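Local coordinates for protein tautomerase (PDB 6VVR) that belongs to the tautomerase family of the MIF clan, an enzyme whose chain holds two beta-alpha-beta units and whose assembly contains three copies, at residues P1-V5 against A36-A40; A58-L62 against D97-V101; A18-L23 against A86-L91. All blocks are in the same frame, centred on the assembly; numbering follows the deposited sequence.

Overall arrangement
Interactions 1 and 2 each join the two parallel strands of one beta-alpha-beta unit, and interaction 3 packs the helices of those units against each other. Strands 2-8 and 61-68 run antiparallel in the middle of the four-stranded sheet, so the two strand contacts share it although their centres lie about 17 Å apart. The centre of interaction 3 is about 13 Å from each of the others. Packing links all three: Val-5 CG2 comes to 3.5 Å from Leu-23 CD1, and Ala-61 CB to 3.7 Å from Val-87 CG1. Arg-39 of interaction 1 also makes a weak hydrogen bond to the backbone of Asp-97 of a neighbouring subunit, a residue whose counterpart in this chain belongs to interaction 2.

Interaction 1. Residues P1-V5 against A36-A40; sequences PLLNV and ASVRA
Leu-2 and Leu-3 lie in parallel register with Arg-39 and Ala-40, tied by two backbone hydrogen bonds. Arg-39 N gives its hydrogen to Pro-1 O over 3.2 Å, and Arg-39 O accepts from Leu-3 N at 2.8 Å. On one face of the strand pair the side chains of Leu-2 and Arg-39 lie side by side and point the same way. Followed outward, Arg-39 passes the single methyl CD2 of Leu-2 three times: its CB is 4.0 Å from that CD2, its CG 3.8 Å and its CD 3.9 Å. With CG beside the backbone N (chi1 -46°) and the chain extended from there to NE, the aliphatic part runs along the leucine before the guanidinium leaves for the subunit interface. There NH1 makes a weak hydrogen bond to the backbone O of Asp-97 of a neighbouring subunit, and NH2 lies near the like-charged Arg-99 of that subunit. The opposite face brings Leu-3 CB to 3.7 Å from Ala-40 CB. At the chain terminus, Pro-1 CD rests 3.7 Å from Ser-37 OG, a hydroxyl that bonds to Pro-34 O. An N-terminal proline is the hallmark of the tautomerase superfamily. Strand 2-8 thus sits between strands 39-45 and 61-68, with Leu-3 against Val-63 and Val-65, while Pro-1 and Val-38 meet Val-27 of helix 13-31, the connection between the two paired strands.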
loop_
_atom_site.group_PDB
_atom_site.type_symbol
_atom_site.label_atom_id
_atom_site.label_comp_id
_atom_site.label_asym_id
_atom_site.label_seq_id
_atom_site.Cartn_x
_atom_site.Cartn_y
_atom_site.Cartn_z
ATOM N N PRO A 1 12.736 -5.678 -5.364
ATOM C CA PRO A 1 11.728 -4.696 -4.939
ATOM C C PRO A 1 10.326 -5.085 -5.388
ATOM O O PRO A 1 10.170 -5.687 -6.451
ATOM C CB PRO A 1 12.181 -3.413 -5.639
ATOM C CG PRO A 1 13.680 -3.574 -5.742
ATOM C CD PRO A 1 13.856 -5.033 -6.079
ATOM N N LEU A 2 9.326 -4.737 -4.587
ATOM C CA LEU A 2 7.936 -5.075 -4.857
ATOM C C LEU A 2 7.193 -3.789 -5.180
ATOM O O LEU A 2 7.061 -2.913 -4.319
ATOM C CB LEU A 2 7.310 -5.799 -3.665
ATOM C CG LEU A 2 8.153 -7.005 -3.212
ATOM C CD1 LEU A 2 7.497 -7.721 -2.069
ATOM C CD2 LEU A 2 8.397 -7.969 -4.365
ATOM N N LEU A 3 6.724 -3.672 -6.418
ATOM C CA LEU A 3 6.086 -2.456 -6.904
ATOM C C LEU A 3 4.585 -2.656 -7.011
ATOM O O LEU A 3 4.125 -3.674 -7.536
ATOM C CB LEU A 3 6.638 -2.052 -8.272
ATOM C CG LEU A 3 7.985 -1.332 -8.341
ATOM C CD1 LEU A 3 9.125 -2.198 -7.810
ATOM C CD2 LEU A 3 8.262 -0.897 -9.771
ATOM N N ASN A 4 3.819 -1.682 -6.540
ATOM C CA ASN A 4 2.410 -1.628 -6.888
ATOM C C ASN A 4 2.144 -0.273 -7.514
ATOM O O ASN A 4 2.533 0.766 -6.961
ATOM C CB ASN A 4 1.492 -1.920 -5.693
ATOM C CG ASN A 4 1.819 -1.111 -4.475
ATOM O OD1 ASN A 4 1.167 -0.099 -4.199
ATOM N ND2 ASN A 4 2.796 -1.570 -3.706
ATOM N N VAL A 5 1.521 -0.302 -8.691
ATOM C CA VAL A 5 1.460 0.826 -9.605
ATOM C C VAL A 5 0.005 1.201 -9.817
ATOM O O VAL A 5 -0.857 0.330 -9.977
ATOM C CB VAL A 5 2.126 0.481 -10.950
ATOM C CG1 VAL A 5 2.198 1.719 -11.838
ATOM C CG2 VAL A 5 3.493 -0.103 -10.691
ATOM N N ALA A 36 15.091 -11.581 -10.611
ATOM C CA ALA A 36 14.179 -12.460 -9.890
ATOM C C ALA A 36 13.551 -11.798 -8.663
ATOM O O ALA A 36 12.541 -12.302 -8.157
ATOM C CB ALA A 36 14.911 -13.739 -9.474
ATOM N N SER A 37 14.113 -10.694 -8.170
ATOM C CA SER A 37 13.549 -10.031 -7.005
ATOM C C SER A 37 12.553 -8.940 -7.370
ATOM O O SER A 37 12.018 -8.290 -6.462
ATOM C CB SER A 37 14.650 -9.408 -6.144
ATOM O OG SER A 37 15.266 -8.321 -6.814
ATOM N N VAL A 38 12.298 -8.712 -8.659
ATOM C CA VAL A 38 11.523 -7.560 -9.123
ATOM C C VAL A 38 10.121 -8.022 -9.499
ATOM O O VAL A 38 9.953 -8.865 -10.391
ATOM C CB VAL A 38 12.198 -6.865 -10.320
ATOM C CG1 VAL A 38 11.346 -5.703 -10.814
ATOM C CG2 VAL A 38 13.613 -6.392 -9.968
ATOM N N ARG A 39 9.106 -7.460 -8.835
ATOM C CA ARG A 39 7.706 -7.728 -9.144
ATOM C C ARG A 39 6.957 -6.408 -9.219
ATOM O O ARG A 39 7.290 -5.455 -8.513
ATOM C CB ARG A 39 7.044 -8.616 -8.086
ATOM C CG ARG A 39 7.880 -9.803 -7.692
ATOM C CD ARG A 39 7.133 -10.776 -6.794
ATOM N NE ARG A 39 7.824 -12.057 -6.843
ATOM C CZ ARG A 39 7.236 -13.238 -6.703
ATOM N NH1 ARG A 39 5.933 -13.309 -6.478
ATOM N NH2 ARG A 39 7.962 -14.348 -6.808
ATOM N N ALA A 40 5.950 -6.352 -10.088
ATOM C CA ALA A 40 5.107 -5.169 -10.162
ATOM C C ALA A 40 3.688 -5.589 -10.503
ATOM O O ALA A 40 3.476 -6.463 -11.347
ATOM C CB ALA A 40 5.635 -4.154 -11.186
#

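Interaction 2. Residues A58-L62 against D97-V101; sequences AAMAL and DVRVV
Leu-62 lays its CD1 methyl over the backbone of Arg-99, 3.6 Å from Arg-99 O and 3.9 Å from Arg-99 CB, and the same methyl reaches Val-101 CG2 at 4.1 Å. The leucine crosses the arginine side chain at about a right angle; its CG stands anti to the backbone N (chi1 175°), and chi2 of 67° brings CD1 toward the partner strand. Beneath this packing, Ala-61 takes both backbone hydrogen bonds of the parallel pair, its N giving to Asp-97 O at 3.1 Å and its O accepting from Arg-99 N at 3.0 Å. The other end is looser and wetter. Ala-59 is exposed, and a water donates to both Ala-59 O, at 2.6 Å, and Asp-97 OD1, at 3.0 Å. Arg-99 bends back at chi2, and NH2 binds Val-98 O from above the carbonyl plane at 2.8 Å as well as Lys-96 O, two bonds that probably hold its guanidinium in place. Leu-62 and Val-101 also pack on Leu-2 of a neighbouring subunit. Two parallel neighbours joined through helix 73-91 make a beta-alpha-beta crossover, as in the MIF-clan tautomerase fold.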
loop_
_atom_site.group_PDB
_atom_site.type_symbol
_atom_site.label_atom_id
_atom_site.label_comp_id
_atom_site.label_asym_id
_atom_site.label_seq_id
_atom_site.Cartn_x
_atom_site.Cartn_y
_atom_site.Cartn_z
ATOM N N ALA A 58 -8.208 14.909 -11.798
ATOM C CA ALA A 58 -6.920 15.251 -12.380
ATOM C C ALA A 58 -6.081 13.992 -12.554
ATOM O O ALA A 58 -6.184 13.035 -11.782
ATOM C CB ALA A 58 -6.186 16.268 -11.506
ATOM N N ALA A 59 -5.254 13.988 -13.586
ATOM C CA ALA A 59 -4.481 12.793 -13.892
ATOM C C ALA A 59 -3.361 12.596 -12.875
ATOM O O ALA A 59 -2.783 13.560 -12.362
ATOM C CB ALA A 59 -3.909 12.880 -15.307
ATOM N N MET A 60 -3.076 11.332 -12.568
ATOM C CA MET A 60 -1.952 10.978 -11.716
ATOM C C MET A 60 -1.462 9.590 -12.097
ATOM O O MET A 60 -2.182 8.789 -12.702
ATOM C CB MET A 60 -2.318 11.018 -10.221
ATOM C CG MET A 60 -3.313 9.966 -9.761
ATOM S SD MET A 60 -2.497 8.402 -9.326
ATOM C CE MET A 60 -3.709 7.227 -9.954
ATOM N N ALA A 61 -0.212 9.324 -11.743
ATOM C CA ALA A 61 0.311 7.974 -11.672
ATOM C C ALA A 61 1.123 7.879 -10.395
ATOM O O ALA A 61 1.707 8.867 -9.937
ATOM C CB ALA A 61 1.171 7.599 -12.888
ATOM N N LEU A 62 1.132 6.689 -9.809
ATOM C CA LEU A 62 1.808 6.467 -8.539
ATOM C C LEU A 62 2.503 5.118 -8.571
ATOM O O LEU A 62 1.873 4.108 -8.896
ATOM C CB LEU A 62 0.810 6.518 -7.378
ATOM C CG LEU A 62 1.401 6.174 -6.011
ATOM C CD1 LEU A 62 2.400 7.259 -5.559
ATOM C CD2 LEU A 62 0.285 5.981 -4.990
ATOM N N ASP A 97 3.174 14.804 -13.146
ATOM C CA ASP A 97 1.949 14.143 -12.721
ATOM C C ASP A 97 2.208 12.780 -12.091
ATOM O O ASP A 97 1.257 12.106 -11.685
ATOM C CB ASP A 97 1.001 13.987 -13.916
ATOM C CG ASP A 97 0.475 15.326 -14.423
ATOM O OD1 ASP A 97 0.367 16.271 -13.612
ATOM O OD2 ASP A 97 0.164 15.433 -15.629
ATOM N N VAL A 98 3.465 12.364 -12.017
ATOM C CA VAL A 98 3.855 11.049 -11.524
ATOM C C VAL A 98 4.488 11.228 -10.154
ATOM O O VAL A 98 5.183 12.219 -9.918
ATOM C CB VAL A 98 4.840 10.379 -12.501
ATOM C CG1 VAL A 98 5.218 8.984 -12.023
ATOM C CG2 VAL A 98 4.232 10.320 -13.893
ATOM N N ARG A 99 4.245 10.277 -9.252
ATOM C CA ARG A 99 4.915 10.234 -7.961
ATOM C C ARG A 99 5.451 8.828 -7.720
ATOM O O ARG A 99 4.827 7.841 -8.121
ATOM C CB ARG A 99 3.972 10.632 -6.820
ATOM C CG ARG A 99 3.602 12.113 -6.788
ATOM C CD ARG A 99 4.829 13.020 -6.644
ATOM N NE ARG A 99 4.444 14.437 -6.590
ATOM C CZ ARG A 99 4.240 15.204 -7.660
ATOM N NH1 ARG A 99 3.892 16.479 -7.510
ATOM N NH2 ARG A 99 4.382 14.703 -8.882
ATOM N N VAL A 100 6.610 8.747 -7.063
ATOM C CA VAL A 100 7.234 7.487 -6.666
ATOM C C VAL A 100 7.496 7.548 -5.171
ATOM O O VAL A 100 8.036 8.544 -4.682
ATOM C CB VAL A 100 8.562 7.236 -7.406
ATOM C CG1 VAL A 100 9.166 5.890 -6.960
ATOM C CG2 VAL A 100 8.374 7.288 -8.900
ATOM N N VAL A 101 7.129 6.489 -4.449
ATOM C CA VAL A 101 7.349 6.385 -3.010
ATOM C C VAL A 101 8.150 5.119 -2.742
ATOM O O VAL A 101 7.764 4.034 -3.190
ATOM C CB VAL A 101 6.024 6.336 -2.231
ATOM C CG1 VAL A 101 6.298 6.218 -0.729
ATOM C CG2 VAL A 101 5.172 7.546 -2.567
HETATM O O HOH W 1 -1.059 15.087 -11.265
#

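Interaction 3. Residues A18-L23 against A86-L91; sequences ALLKAL and AVSASL
Ala-18 opens the contact at its margin, its backbone O facing the hydroxyl of Ser-90 without a bond. Leu-19, the next residue, is the main knob: the side chain fits a hole formed by Ala-86, Val-87, Ser-90 and Leu-91 on the facing helix. With chi1 at 167° CG swings away from the backbone N to lie beside the carbonyl carbon, and the two methyls then divide the work. CD1 settles 3.9 Å from Val-87 CA, deep between the turns, while CD2 meets Leu-91 CD1 at 4.1 Å where the two leucines cross obliquely. Behind the fork, Leu-19 CA comes to 3.7 Å from Ser-90 CB, so that backbone and side chain together press on the serine. Ala-22 follows on the same side of the helix, its CB only 3.4 Å from Ser-90 OG. That hydroxyl is turned back into its own helix and donates to Ala-86 O over 2.7 Å; the carbonyl also takes the helical bond from Ser-90 N, the two donors coming from opposite faces of its plane. The hydroxyl is thus satisfied within helix 73-91 even though its oxygen lies against the Ala-22 methyl. Leu-23 ends the walk with CD2, wedged 3.9 Å from Ala-86 CB and 3.8 Å from Val-87 CG2. The small side chains of Ala-22, Ala-86 and Ser-90 are consistent with the axes of the two segments approaching to 9.1 Å. Leu-19, Leu-23, Val-87 and Leu-91 continue from here onto the central strands, touching residues such as Val-5, Ile-7 and Val-63. Two nearly antiparallel helices, their directions 153° apart, packed side by side on one face of a four-stranded sheet, one from each beta-alpha-beta unit, are characteristic of the tautomerase fold of the MIF clan.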
loop_
_atom_site.group_PDB
_atom_site.type_symbol
_atom_site.label_atom_id
_atom_site.label_comp_id
_atom_site.label_asym_id
_atom_site.label_seq_id
_atom_site.Cartn_x
_atom_site.Cartn_y
_atom_site.Cartn_z
ATOM N N ALA A 18 3.690 -2.641 -21.744
ATOM C CA ALA A 18 4.988 -1.995 -21.889
ATOM C C ALA A 18 5.385 -1.268 -20.620
ATOM O O ALA A 18 6.569 -1.235 -20.270
ATOM C CB ALA A 18 4.968 -1.028 -23.074
ATOM N N LEU A 19 4.408 -0.698 -19.910
ATOM C CA LEU A 19 4.711 -0.020 -18.655
ATOM C C LEU A 19 5.306 -0.994 -17.644
ATOM O O LEU A 19 6.333 -0.709 -17.022
ATOM C CB LEU A 19 3.443 0.635 -18.099
ATOM C CG LEU A 19 3.531 1.109 -16.640
ATOM C CD1 LEU A 19 4.514 2.279 -16.510
ATOM C CD2 LEU A 19 2.165 1.489 -16.088
ATOM N N LEU A 20 4.674 -2.158 -17.474
ATOM C CA LEU A 20 5.177 -3.149 -16.524
ATOM C C LEU A 20 6.605 -3.557 -16.852
ATOM O O LEU A 20 7.468 -3.607 -15.968
ATOM C CB LEU A 20 4.262 -4.375 -16.510
ATOM C CG LEU A 20 2.889 -4.188 -15.875
ATOM C CD1 LEU A 20 2.012 -5.402 -16.160
ATOM C CD2 LEU A 20 3.040 -3.939 -14.376
ATOM N N LYS A 21 6.872 -3.864 -18.127
ATOM C CA LYS A 21 8.227 -4.210 -18.533
ATOM C C LYS A 21 9.187 -3.050 -18.308
ATOM O O LYS A 21 10.319 -3.255 -17.851
ATOM C CB LYS A 21 8.239 -4.629 -20.001
ATOM C CG LYS A 21 7.451 -5.890 -20.283
ATOM C CD LYS A 21 7.641 -6.318 -21.732
ATOM C CE LYS A 21 6.901 -7.606 -22.035
ATOM N NZ LYS A 21 7.487 -8.304 -23.225
ATOM N N ALA A 22 8.765 -1.825 -18.640
ATOM C CA ALA A 22 9.655 -0.680 -18.466
ATOM C C ALA A 22 9.954 -0.430 -16.995
ATOM O O ALA A 22 11.068 -0.033 -16.645
ATOM C CB ALA A 22 9.060 0.574 -19.105
ATOM N N LEU A 23 8.969 -0.639 -16.119
ATOM C CA LEU A 23 9.224 -0.464 -14.694
ATOM C C LEU A 23 10.196 -1.518 -14.191
ATOM O O LEU A 23 11.132 -1.207 -13.444
ATOM C CB LEU A 23 7.913 -0.534 -13.919
ATOM C CG LEU A 23 6.947 0.628 -14.151
ATOM C CD1 LEU A 23 5.691 0.347 -13.370
ATOM C CD2 LEU A 23 7.559 1.949 -13.708
ATOM N N ALA A 86 10.213 6.067 -16.536
ATOM C CA ALA A 86 9.575 4.900 -17.141
ATOM C C ALA A 86 8.067 5.089 -17.264
ATOM O O ALA A 86 7.467 4.739 -18.289
ATOM C CB ALA A 86 9.901 3.644 -16.327
ATOM N N VAL A 87 7.432 5.643 -16.228
ATOM C CA VAL A 87 5.996 5.906 -16.301
ATOM C C VAL A 87 5.703 6.957 -17.364
ATOM O O VAL A 87 4.865 6.753 -18.248
ATOM C CB VAL A 87 5.447 6.342 -14.931
ATOM C CG1 VAL A 87 3.977 6.734 -15.062
ATOM C CG2 VAL A 87 5.622 5.245 -13.900
ATOM N N SER A 88 6.383 8.110 -17.280
ATOM C CA SER A 88 6.136 9.191 -18.231
ATOM C C SER A 88 6.291 8.716 -19.668
ATOM O O SER A 88 5.458 9.035 -20.527
ATOM C CB SER A 88 7.079 10.360 -17.956
ATOM O OG SER A 88 7.118 10.648 -16.581
ATOM N N ALA A 89 7.354 7.962 -19.956
ATOM C CA ALA A 89 7.579 7.514 -21.327
ATOM C C ALA A 89 6.529 6.498 -21.762
ATOM O O ALA A 89 5.938 6.627 -22.843
ATOM C CB ALA A 89 8.981 6.931 -21.467
ATOM N N SER A 90 6.275 5.483 -20.927
ATOM C CA SER A 90 5.387 4.395 -21.336
ATOM C C SER A 90 3.955 4.866 -21.543
ATOM O O SER A 90 3.242 4.355 -22.409
ATOM C CB SER A 90 5.415 3.267 -20.303
ATOM O OG SER A 90 6.729 2.829 -20.060
ATOM N N LEU A 91 3.501 5.814 -20.747
ATOM C CA LEU A 91 2.109 6.244 -20.775
ATOM C C LEU A 91 1.908 7.586 -21.469
ATOM O O LEU A 91 0.772 8.067 -21.537
ATOM C CB LEU A 91 1.545 6.327 -19.343
ATOM C CG LEU A 91 1.646 5.044 -18.513
ATOM C CD1 LEU A 91 0.805 5.148 -17.242
ATOM C CD2 LEU A 91 1.235 3.835 -19.329
#